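PDB 3ON7: oxidoreductase, iron/ascorbate family from Shewanella oneidensis, which probably uses iron(II) and oxygen to decarboxylate 2-oxoglutarate, in one reaction forming ethylene and in another oxidising L-arginine. Local coordinates for residues 28-33 against 208-213. Numbering follows the deposited sequence.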
loop_
_atom_site.group_PDB
_atom_site.type_symbol
_atom_site.label_atom_id
_atom_site.label_comp_id
_atom_site.label_asym_id
_atom_site.label_seq_id
_atom_site.Cartn_x
_atom_site.Cartn_y
_atom_site.Cartn_z
ATOM N N GLY B 28 21.531 22.221 -12.845
ATOM C CA GLY B 28 22.098 23.540 -12.627
ATOM C C GLY B 28 22.881 23.524 -11.341
ATOM O O GLY B 28 22.469 22.897 -10.381
ATOM N N VAL B 29 24.022 24.201 -11.321
ATOM C CA VAL B 29 24.887 24.223 -10.150
ATOM C C VAL B 29 24.984 25.675 -9.658
ATOM O O VAL B 29 25.333 26.545 -10.430
ATOM C CB VAL B 29 26.276 23.688 -10.530
ATOM C CG1 VAL B 29 27.216 23.724 -9.345
ATOM C CG2 VAL B 29 26.170 22.288 -11.102
ATOM N N LEU B 30 24.637 25.938 -8.398
ATOM C CA LEU B 30 24.710 27.288 -7.850
ATOM C C LEU B 30 25.741 27.399 -6.739
ATOM O O LEU B 30 25.707 26.611 -5.794
ATOM C CB LEU B 30 23.358 27.726 -7.292
ATOM C CG LEU B 30 22.265 28.111 -8.281
ATOM C CD1 LEU B 30 20.984 28.411 -7.508
ATOM C CD2 LEU B 30 22.679 29.279 -9.131
ATOM N N SER B 31 26.629 28.394 -6.835
ATOM C CA SER B 31 27.508 28.755 -5.709
ATOM C C SER B 31 27.022 30.026 -5.008
ATOM O O SER B 31 26.183 30.765 -5.547
ATOM C CB SER B 31 28.948 28.932 -6.169
ATOM O OG SER B 31 29.176 30.248 -6.609
ATOM N N ASN B 32 27.537 30.255 -3.800
ATOM C CA ASN B 32 27.215 31.451 -3.022
ATOM C C ASN B 32 25.718 31.707 -2.913
ATOM O O ASN B 32 25.262 32.822 -3.133
ATOM C CB ASN B 32 27.898 32.657 -3.653
ATOM C CG ASN B 32 29.396 32.536 -3.617
ATOM O OD1 ASN B 32 30.007 32.048 -4.559
ATOM N ND2 ASN B 32 29.993 32.945 -2.508
ATOM N N HIS B 33 24.966 30.655 -2.620
ATOM C CA HIS B 33 23.510 30.733 -2.449
ATOM C C HIS B 33 23.166 31.282 -1.063
ATOM O O HIS B 33 24.049 31.400 -0.209
ATOM C CB HIS B 33 22.866 29.344 -2.658
ATOM C CG HIS B 33 23.465 28.272 -1.810
ATOM N ND1 HIS B 33 23.067 28.040 -0.511
ATOM C CD2 HIS B 33 24.467 27.392 -2.061
ATOM C CE1 HIS B 33 23.797 27.061 0.001
ATOM N NE2 HIS B 33 24.653 26.651 -0.919
ATOM N N GLY B 208 29.649 24.593 -0.368
ATOM C CA GLY B 208 28.918 25.793 -0.754
ATOM C C GLY B 208 28.200 25.722 -2.098
ATOM O O GLY B 208 27.481 26.661 -2.462
ATOM N N ASN B 209 28.400 24.652 -2.869
ATOM C CA ASN B 209 27.605 24.477 -4.091
ATOM C C ASN B 209 26.283 23.834 -3.759
ATOM O O ASN B 209 26.160 23.074 -2.793
ATOM C CB ASN B 209 28.326 23.664 -5.184
ATOM C CG ASN B 209 29.352 24.487 -5.922
ATOM O OD1 ASN B 209 29.569 25.655 -5.590
ATOM N ND2 ASN B 209 29.987 23.894 -6.937
ATOM N N ILE B 210 25.290 24.147 -4.574
ATOM C CA ILE B 210 24.012 23.496 -4.449
ATOM C C ILE B 210 23.590 23.077 -5.861
ATOM O O ILE B 210 23.681 23.861 -6.803
ATOM C CB ILE B 210 23.031 24.414 -3.707
ATOM C CG1 ILE B 210 21.943 23.615 -3.011
ATOM C CG2 ILE B 210 22.435 25.437 -4.636
ATOM C CD1 ILE B 210 21.249 24.412 -1.948
ATOM N N ILE B 211 23.201 21.809 -5.990
ATOM C CA ILE B 211 22.916 21.180 -7.290
ATOM C C ILE B 211 21.425 21.023 -7.413
ATOM O O ILE B 211 20.771 20.546 -6.482
ATOM C CB ILE B 211 23.572 19.775 -7.412
ATOM C CG1 ILE B 211 24.977 19.798 -6.833
ATOM C CG2 ILE B 211 23.594 19.267 -8.891
ATOM C CD1 ILE B 211 25.822 20.976 -7.269
ATOM N N ILE B 212 20.878 21.462 -8.534
ATOM C CA ILE B 212 19.448 21.426 -8.749
ATOM C C ILE B 212 19.158 20.715 -10.047
ATOM O O ILE B 212 19.778 21.011 -11.071
ATOM C CB ILE B 212 18.864 22.841 -8.797
ATOM C CG1 ILE B 212 19.096 23.550 -7.450
ATOM C CG2 ILE B 212 17.367 22.813 -9.118
ATOM C CD1 ILE B 212 20.230 24.511 -7.481
ATOM N N ASN B 213 18.206 19.781 -10.017
ATOM C CA ASN B 213 17.851 19.056 -11.219
ATOM C C ASN B 213 16.340 18.933 -11.448
ATOM O O ASN B 213 15.548 18.907 -10.506
ATOM C CB ASN B 213 18.572 17.712 -11.257
ATOM C CG ASN B 213 18.005 16.694 -10.279
ATOM O OD1 ASN B 213 18.314 16.700 -9.076
ATOM N ND2 ASN B 213 17.202 15.777 -10.802
HETATM O O HOH W 1 29.840 29.134 -2.514
HETATM O O HOH W 2 27.266 28.941 -1.091
HETATM O O HOH W 3 26.028 24.407 -0.098
#
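Leu30 and Ile210 face each other as an antiparallel hydrogen-bonded pair, with Leu30 N to Ile210 O at 2.8 Å and practically straight (178° at the hydrogen). The return bond, Ile210 N to Leu30 O, is noticeably more bent. Gly28 and Ile212 repeat this double link, while Val29 and Ile211 form the non-hydrogen-bonded pair between them, their CA atoms 4.6 Å apart. On the face bearing Leu30, Ile210 and Ile212, Leu30 CB meets Ile210 CG2 at 3.6 Å, and Leu30 CD1 touches Ile212 CD1 at 4.0 Å. Val29 and Ile211 run alongside each other on the other face; Val29 CG1 packs against Ile211 CD1 (3.7 Å) and lies beside Asn209 ND2, whose polar partner is Pro204 O, to which it hydrogen-bonds.

Past the ladder, His33 folds back over Ile210. Its chi1 of 53° sets CG between the backbone N and carbonyl carbon, and Ile210 CD1 lies 4.2 Å from the ring centroid, only 8° off the normal: a CH-pi contact over the face. Water 2 sits over the opposite face, toward the rim, and donates to Gly208 O. In the ring plane, water 3 lies 2.8 Å from His33 NE2 and donates a hydrogen bond to Asn209 O. In the second shell, His33 ND1 hydrogen-bonds with Ile35 N.

Strands 27-31 and 210-214 thus join the two family regions within the main sheet of a double-stranded beta-helix (cupin-type) fold. Strand 6-8 flanks 27-31, strand 180-184 flanks 210-214, and helix 103-126 covers the Leu30 face through Leu116 and Leu120.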